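Local atomic coordinates of hypothetical methylmalonyl-CoA decarboxylase alpha subunit (Sulfolobus tokodaii, PDB entry 1X0U), a protein that is of unproven function but is probably the carboxyl transferase subunit of an enzyme complex, built on the crotonase-like fold. Residues Val130-Ser135 with Ile167-Gly172; Phe187-Lys192 with Val232-Asp237. All blocks are in the same frame, centred on the assembly; numbering follows the deposited sequence.

Contact 1 (Val130-Ser135 with Ile167-Gly172)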
ATOM      1  N   VAL A 130      -2.052 -31.013  -5.286  1.00 14.28           N
ATOM      2  CA  VAL A 130      -1.355 -32.233  -4.949  1.00 15.49           C
ATOM      3  C   VAL A 130      -0.958 -32.881  -6.262  1.00 14.46           C
ATOM      4  O   VAL A 130      -1.783 -33.067  -7.165  1.00 15.10           O
ATOM      5  CB  VAL A 130      -2.207 -33.217  -4.072  1.00 16.13           C
ATOM      6  CG1 VAL A 130      -3.468 -32.543  -3.568  1.00 10.47           C
ATOM      7  CG2 VAL A 130      -2.501 -34.486  -4.840  1.00 16.45           C
ATOM      8  N   GLY A 131       0.330 -33.177  -6.373  1.00 14.26           N
ATOM      9  CA  GLY A 131       0.837 -33.803  -7.574  1.00 13.42           C
ATOM     10  C   GLY A 131       1.103 -35.276  -7.351  1.00 13.02           C
ATOM     11  O   GLY A 131       2.003 -35.641  -6.597  1.00 12.71           O
ATOM     12  N   ILE A 132       0.309 -36.123  -7.999  1.00 13.42           N
ATOM     13  CA  ILE A 132       0.477 -37.562  -7.885  1.00 11.89           C
ATOM     14  C   ILE A 132       1.465 -37.977  -8.979  1.00 12.25           C
ATOM     15  O   ILE A 132       1.095 -38.227 -10.137  1.00 11.29           O
ATOM     16  CB  ILE A 132      -0.873 -38.283  -8.065  1.00 13.06           C
ATOM     17  CG1 ILE A 132      -1.946 -37.594  -7.211  1.00 13.58           C
ATOM     18  CG2 ILE A 132      -0.745 -39.740  -7.629  1.00 12.07           C
ATOM     19  CD1 ILE A 132      -3.328 -38.192  -7.357  1.00 14.05           C
ATOM     20  N   ASN A 133       2.738 -38.036  -8.597  1.00 11.43           N
ATOM     21  CA  ASN A 133       3.821 -38.378  -9.511  1.00 11.36           C
ATOM     22  C   ASN A 133       3.950 -39.857  -9.866  1.00 11.85           C
ATOM     23  O   ASN A 133       3.740 -40.726  -9.029  1.00 13.83           O
ATOM     24  CB  ASN A 133       5.143 -37.872  -8.931  1.00 12.69           C
ATOM     25  CG  ASN A 133       5.292 -36.364  -9.053  1.00 15.97           C
ATOM     26  OD1 ASN A 133       4.427 -35.594  -8.606  1.00 16.03           O
ATOM     27  ND2 ASN A 133       6.392 -35.933  -9.665  1.00 11.93           N
ATOM     28  N   ASP A 134       4.304 -40.121 -11.121  1.00 13.13           N
ATOM     29  CA  ASP A 134       4.497 -41.476 -11.640  1.00 14.22           C
ATOM     30  C   ASP A 134       5.138 -41.277 -13.007  1.00 15.48           C
ATOM     31  O   ASP A 134       4.546 -41.578 -14.049  1.00 15.30           O
ATOM     32  CB  ASP A 134       3.159 -42.206 -11.789  1.00 10.77           C
ATOM     33  CG  ASP A 134       3.320 -43.717 -11.830  1.00 13.53           C
ATOM     34  OD1 ASP A 134       4.475 -44.187 -11.983  1.00 10.35           O
ATOM     35  OD2 ASP A 134       2.294 -44.433 -11.712  1.00 10.11           O
ATOM     36  N   SER A 135       6.355 -40.748 -12.987  1.00 16.84           N
ATOM     37  CA  SER A 135       7.092 -40.445 -14.201  1.00 17.54           C
ATOM     38  C   SER A 135       8.520 -40.947 -14.145  1.00 18.39           C
ATOM     39  O   SER A 135       9.195 -40.773 -13.140  1.00 18.31           O
ATOM     40  CB  SER A 135       7.106 -38.928 -14.422  1.00 17.11           C
ATOM     41  OG  SER A 135       7.928 -38.564 -15.523  1.00 20.43           O
ATOM     42  N   ILE A 167       1.500 -30.472  -1.968  1.00 11.21           N
ATOM     43  CA  ILE A 167       1.782 -31.845  -1.547  1.00 11.12           C
ATOM     44  C   ILE A 167       2.043 -32.753  -2.754  1.00 11.16           C
ATOM     45  O   ILE A 167       1.321 -32.709  -3.738  1.00 10.27           O
ATOM     46  CB  ILE A 167       0.594 -32.421  -0.754  1.00 10.60           C
ATOM     47  CG1 ILE A 167       0.311 -31.544   0.464  1.00 11.62           C
ATOM     48  CG2 ILE A 167       0.898 -33.831  -0.317  1.00 11.08           C
ATOM     49  CD1 ILE A 167      -1.009 -31.855   1.162  1.00 13.16           C
ATOM     50  N   THR A 168       3.082 -33.574  -2.680  1.00 13.26           N
ATOM     51  CA  THR A 168       3.375 -34.476  -3.784  1.00 14.71           C
ATOM     52  C   THR A 168       3.276 -35.924  -3.320  1.00 16.01           C
ATOM     53  O   THR A 168       3.770 -36.268  -2.249  1.00 17.27           O
ATOM     54  CB  THR A 168       4.806 -34.301  -4.333  1.00 15.18           C
ATOM     55  OG1 THR A 168       5.737 -34.893  -3.424  1.00 23.06           O
ATOM     56  CG2 THR A 168       5.150 -32.847  -4.512  1.00 10.76           C
ATOM     57  N   ILE A 169       2.616 -36.762  -4.108  1.00 15.15           N
ATOM     58  CA  ILE A 169       2.552 -38.183  -3.784  1.00 13.46           C
ATOM     59  C   ILE A 169       3.511 -38.776  -4.791  1.00 12.44           C
ATOM     60  O   ILE A 169       3.262 -38.719  -6.001  1.00 13.25           O
ATOM     61  CB  ILE A 169       1.154 -38.802  -4.017  1.00 12.48           C
ATOM     62  CG1 ILE A 169       0.136 -38.195  -3.053  1.00 11.68           C
ATOM     63  CG2 ILE A 169       1.209 -40.319  -3.809  1.00 11.48           C
ATOM     64  CD1 ILE A 169      -1.245 -38.780  -3.225  1.00 10.94           C
ATOM     65  N   MET A 170       4.635 -39.284  -4.307  1.00 12.03           N
ATOM     66  CA  MET A 170       5.608 -39.905  -5.188  1.00 13.23           C
ATOM     67  C   MET A 170       5.155 -41.355  -5.348  1.00 13.26           C
ATOM     68  O   MET A 170       5.391 -42.186  -4.472  1.00 14.51           O
ATOM     69  CB  MET A 170       7.012 -39.845  -4.570  1.00 12.98           C
ATOM     70  CG  MET A 170       8.083 -40.579  -5.380  1.00 14.61           C
ATOM     71  SD  MET A 170       8.004 -40.156  -7.130  1.00 17.41           S
ATOM     72  CE  MET A 170       8.138 -38.315  -6.983  1.00 14.30           C
ATOM     73  N   ALA A 171       4.473 -41.647  -6.450  1.00 12.93           N
ATOM     74  CA  ALA A 171       3.981 -43.002  -6.688  1.00 12.53           C
ATOM     75  C   ALA A 171       4.562 -43.588  -7.973  1.00 12.15           C
ATOM     76  O   ALA A 171       3.862 -44.265  -8.733  1.00 12.00           O
ATOM     77  CB  ALA A 171       2.443 -42.996  -6.745  1.00  9.33           C
ATOM     78  N   GLY A 172       5.851 -43.335  -8.196  1.00 15.76           N
ATOM     79  CA  GLY A 172       6.517 -43.828  -9.390  1.00 16.79           C
ATOM     80  C   GLY A 172       8.030 -43.908  -9.259  1.00 17.90           C
ATOM     81  O   GLY A 172       8.559 -43.731  -8.165  1.00 20.11           O
TER

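Contact 2 (Phe187-Lys192 with Val232-Asp237)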
ATOM      1  N   PHE A 187       5.456 -30.998   1.173  1.00 10.68           N
ATOM      2  CA  PHE A 187       5.498 -32.347   1.728  1.00 12.25           C
ATOM      3  C   PHE A 187       5.566 -33.396   0.635  1.00 12.83           C
ATOM      4  O   PHE A 187       4.874 -33.293  -0.380  1.00 12.24           O
ATOM      5  CB  PHE A 187       4.236 -32.640   2.561  1.00 11.00           C
ATOM      6  CG  PHE A 187       4.033 -31.710   3.725  1.00  9.52           C
ATOM      7  CD1 PHE A 187       4.696 -31.921   4.931  1.00  9.67           C
ATOM      8  CD2 PHE A 187       3.202 -30.603   3.604  1.00  9.83           C
ATOM      9  CE1 PHE A 187       4.532 -31.041   5.997  1.00  8.50           C
ATOM     10  CE2 PHE A 187       3.034 -29.720   4.666  1.00  9.70           C
ATOM     11  CZ  PHE A 187       3.702 -29.942   5.860  1.00  7.52           C
ATOM     12  N   ILE A 188       6.402 -34.404   0.852  1.00 11.89           N
ATOM     13  CA  ILE A 188       6.511 -35.500  -0.081  1.00 13.01           C
ATOM     14  C   ILE A 188       6.049 -36.781   0.619  1.00 14.39           C
ATOM     15  O   ILE A 188       6.654 -37.221   1.595  1.00 12.60           O
ATOM     16  CB  ILE A 188       7.959 -35.710  -0.589  1.00 13.69           C
ATOM     17  CG1 ILE A 188       8.390 -34.546  -1.491  1.00 13.20           C
ATOM     18  CG2 ILE A 188       8.037 -37.000  -1.394  1.00 12.22           C
ATOM     19  CD1 ILE A 188       9.804 -34.708  -2.040  1.00  9.26           C
ATOM     20  N   ILE A 189       4.949 -37.340   0.130  1.00 15.11           N
ATOM     21  CA  ILE A 189       4.404 -38.587   0.646  1.00 15.73           C
ATOM     22  C   ILE A 189       4.787 -39.630  -0.403  1.00 17.07           C
ATOM     23  O   ILE A 189       4.412 -39.517  -1.570  1.00 16.86           O
ATOM     24  CB  ILE A 189       2.886 -38.522   0.761  1.00 16.48           C
ATOM     25  CG1 ILE A 189       2.500 -37.427   1.763  1.00 16.53           C
ATOM     26  CG2 ILE A 189       2.343 -39.892   1.161  1.00 15.03           C
ATOM     27  CD1 ILE A 189       1.037 -37.040   1.727  1.00 15.71           C
ATOM     28  N   MET A 190       5.544 -40.632   0.016  1.00 16.51           N
ATOM     29  CA  MET A 190       6.015 -41.661  -0.890  1.00 16.18           C
ATOM     30  C   MET A 190       5.652 -43.059  -0.417  1.00 16.43           C
ATOM     31  O   MET A 190       5.639 -43.332   0.783  1.00 16.86           O
ATOM     32  CB  MET A 190       7.534 -41.542  -1.027  1.00 15.84           C
ATOM     33  CG  MET A 190       8.151 -42.484  -2.036  1.00 14.97           C
ATOM     34  SD  MET A 190       9.852 -42.024  -2.332  1.00 19.67           S
ATOM     35  CE  MET A 190      10.440 -43.435  -3.245  1.00 13.96           C
ATOM     36  N   ILE A 191       5.362 -43.939  -1.370  1.00 16.42           N
ATOM     37  CA  ILE A 191       5.013 -45.325  -1.068  1.00 17.91           C
ATOM     38  C   ILE A 191       6.281 -46.170  -1.145  1.00 18.29           C
ATOM     39  O   ILE A 191       7.111 -45.966  -2.025  1.00 17.73           O
ATOM     40  CB  ILE A 191       3.994 -45.892  -2.085  1.00 17.82           C
ATOM     41  CG1 ILE A 191       2.713 -45.053  -2.077  1.00 19.84           C
ATOM     42  CG2 ILE A 191       3.663 -47.349  -1.744  1.00 17.82           C
ATOM     43  CD1 ILE A 191       2.802 -43.775  -2.858  1.00 19.35           C
ATOM     44  N   LYS A 192       6.459 -47.100  -0.214  1.00 20.80           N
ATOM     45  CA  LYS A 192       7.650 -47.933  -0.284  1.00 23.46           C
ATOM     46  C   LYS A 192       7.326 -49.185  -1.074  1.00 22.37           C
ATOM     47  O   LYS A 192       6.253 -49.756  -0.935  1.00 23.63           O
ATOM     48  CB  LYS A 192       8.207 -48.283   1.113  1.00 26.05           C
ATOM     49  CG  LYS A 192       7.199 -48.462   2.238  1.00 29.47           C
ATOM     50  CD  LYS A 192       7.928 -48.384   3.591  1.00 31.58           C
ATOM     51  CE  LYS A 192       6.974 -48.352   4.793  1.00 31.33           C
ATOM     52  NZ  LYS A 192       6.628 -49.716   5.293  1.00 33.52           N
ATOM     53  N   VAL A 232      11.947 -37.295   1.860  1.00 11.52           N
ATOM     54  CA  VAL A 232      10.561 -37.696   2.006  1.00 11.70           C
ATOM     55  C   VAL A 232      10.066 -37.327   3.393  1.00 13.51           C
ATOM     56  O   VAL A 232      10.786 -37.502   4.372  1.00 13.97           O
ATOM     57  CB  VAL A 232      10.419 -39.211   1.778  1.00 12.78           C
ATOM     58  CG1 VAL A 232       9.085 -39.716   2.324  1.00 12.49           C
ATOM     59  CG2 VAL A 232      10.519 -39.498   0.285  1.00 14.38           C
ATOM     60  N   HIS A 233       8.834 -36.822   3.471  1.00 13.01           N
ATOM     61  CA  HIS A 233       8.244 -36.410   4.746  1.00 13.47           C
ATOM     62  C   HIS A 233       7.354 -37.483   5.360  1.00 13.25           C
ATOM     63  O   HIS A 233       7.245 -37.578   6.577  1.00 12.94           O
ATOM     64  CB  HIS A 233       7.450 -35.106   4.570  1.00 11.21           C
ATOM     65  CG  HIS A 233       8.274 -33.978   4.043  1.00 12.48           C
ATOM     66  ND1 HIS A 233       8.459 -33.760   2.696  1.00 12.04           N
ATOM     67  CD2 HIS A 233       9.046 -33.067   4.682  1.00 11.15           C
ATOM     68  CE1 HIS A 233       9.312 -32.766   2.527  1.00 12.30           C
ATOM     69  NE2 HIS A 233       9.683 -32.330   3.717  1.00 12.59           N
ATOM     70  N   PHE A 234       6.710 -38.279   4.513  1.00 15.53           N
ATOM     71  CA  PHE A 234       5.855 -39.364   4.985  1.00 15.78           C
ATOM     72  C   PHE A 234       6.094 -40.585   4.125  1.00 18.25           C
ATOM     73  O   PHE A 234       6.064 -40.497   2.885  1.00 18.57           O
ATOM     74  CB  PHE A 234       4.371 -39.029   4.867  1.00 14.05           C
ATOM     75  CG  PHE A 234       3.958 -37.799   5.588  1.00 14.24           C
ATOM     76  CD1 PHE A 234       3.811 -36.594   4.906  1.00 12.96           C
ATOM     77  CD2 PHE A 234       3.671 -37.842   6.943  1.00 12.21           C
ATOM     78  CE1 PHE A 234       3.376 -35.449   5.561  1.00 11.45           C
ATOM     79  CE2 PHE A 234       3.242 -36.706   7.605  1.00 11.71           C
ATOM     80  CZ  PHE A 234       3.090 -35.506   6.918  1.00 12.10           C
ATOM     81  N   MET A 235       6.332 -41.719   4.779  1.00 18.64           N
ATOM     82  CA  MET A 235       6.531 -42.974   4.067  1.00 19.43           C
ATOM     83  C   MET A 235       5.332 -43.847   4.374  1.00 18.90           C
ATOM     84  O   MET A 235       4.944 -43.987   5.527  1.00 19.38           O
ATOM     85  CB  MET A 235       7.809 -43.671   4.518  1.00 19.66           C
ATOM     86  CG  MET A 235       8.002 -45.021   3.863  1.00 20.22           C
ATOM     87  SD  MET A 235       9.677 -45.631   4.089  1.00 22.90           S
ATOM     88  CE  MET A 235       9.657 -46.004   5.864  1.00 17.00           C
ATOM     89  N   VAL A 236       4.746 -44.434   3.341  1.00 17.90           N
ATOM     90  CA  VAL A 236       3.568 -45.265   3.519  1.00 17.42           C
ATOM     91  C   VAL A 236       3.661 -46.589   2.754  1.00 18.19           C
ATOM     92  O   VAL A 236       4.495 -46.752   1.865  1.00 17.69           O
ATOM     93  CB  VAL A 236       2.311 -44.482   3.084  1.00 18.25           C
ATOM     94  CG1 VAL A 236       2.376 -44.170   1.599  1.00 17.86           C
ATOM     95  CG2 VAL A 236       1.091 -45.258   3.413  1.00 19.99           C
ATOM     96  N   ASP A 237       2.790 -47.530   3.103  1.00 19.14           N
ATOM     97  CA  ASP A 237       2.778 -48.853   2.491  1.00 18.68           C
ATOM     98  C   ASP A 237       2.002 -48.972   1.193  1.00 19.45           C
ATOM     99  O   ASP A 237       2.314 -49.826   0.362  1.00 19.62           O
ATOM    100  CB  ASP A 237       2.220 -49.866   3.483  1.00 21.46           C
ATOM    101  CG  ASP A 237       3.107 -50.037   4.684  1.00 25.26           C
ATOM    102  OD1 ASP A 237       2.573 -50.302   5.783  1.00 29.45           O
ATOM    103  OD2 ASP A 237       4.340 -49.915   4.526  1.00 24.78           O
TER

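Contact 1 (Val130-Ser135 with Ile167-Gly172)
Met-170 lays its terminal methyl against Asn-133, CE resting 3.6 Å from CB of that residue, and the two side chains cross obliquely. CG of Met-170 is anti to its backbone N (chi1 175°), and the bends at chi2 and chi3 fold the thioether back toward the neighbouring strand. The opposite face carries a milder overlap: Ile-132 and Ile-169 lie side by side and point the same way, CG2 of Ile-132 standing 4.2 Å from CB of Ile-169. Both pairs follow from the in-register parallel pairing of 130-133 with 167-170. Gly-131 is gripped from both of its polar atoms, its N giving a hydrogen bond to Ile-167 O and its O taking one from Ile-169 N (2.8 Å). Asn-133 N then binds Ile-169 O, and Ala-171 N, just past the end of strand 167-170, closes the series on Asn-133 O at 2.8 Å. Beyond it the carboxylate of Asp-134 comes close to the backbone of 171-172, with OD1 3.3 Å from Gly-172 CA. This buried charge is answered by salt bridges to Lys-39 and Arg-45. The pairing belongs to a beta-alpha-beta unit, crossing over through helix 144-160; strand 91-98 flanks Val-130 and Ile-132, strand 187-191 borders the other side, and helix 239-252 covers Ile-167 and Ile-169.

Contact 2 (Phe187-Lys192 with Val232-Asp237)
His-233 turns its imidazole toward the start of strand 187-191, where ND1 accepts a hydrogen bond from Ile-188 N at 2.8 Å, the donor lying 24° out of the ring plane. With CG anti to its own carbonyl carbon (chi1 -58°), the ring lies where ND1 can take the Ile-188 N-H. The Phe-187 ring meets the imidazole in a T-shaped pair, its edge toward the histidine face and the planes at 77°. CD1 of Phe-187 also packs against CE1 of Phe-234 at 3.8 Å, and further along CG1 of Ile-189 touches CD1 of Phe-234 at 3.5 Å. Ile-188 O receives two donors, the N atoms of His-233 and Phe-234, which tie down the entry into strand 234-236. From there the bonds run as in a regular parallel pair: Met-190 N to Phe-234 O, Val-236 N to Met-190 O, and Lys-192 N to Val-236 O. Within this chain strand 234-236 forms one edge of the crotonase-like sheet. On the face shared by Met-190 and Met-235, Val-232 sets CG2 3.7 Å from SD of Met-190, its side chain running across that of the methionine. At the far end Lys-192 crosses Met-235 at about a right angle, CD modelled tightly against CG and SD of that methionine, so the exact fit is doubtful. Lys-192 also forms a salt bridge with Asp-237; the modelled NZ to OD2 separation is too short to be taken literally. Further out, Leu-245 of helix 239-252 packs on both Ile-189 and Phe-234, while Ala-226 of helix 222-229 touches Val-232 and Met-235. The His-233 ring meets that of His-308, and Phe-355 packs edge-to-face with Phe-187.

In the fold
Contacts 1 and 2 follow one another along the chain, contact 1 closing before contact 2 opens, and their centres lie about 10 Å apart in the same mixed sheet. Strands 166-170 and 187-191 are neighbours there, so the two pairings join into four successive parallel strands, 129-133, 166-170, 187-191 and 234-236. Probable hydrogen bonds from Met-170 N to Ile-189 O and from Ile-189 N to Thr-168 O stitch the contacts together. Helix 239-252 packs on both. This sheet has a counterpart of similar strand order later in the chain, starting at 305-307, consistent with two crotonase-like halves in the carboxyl transferase subunit.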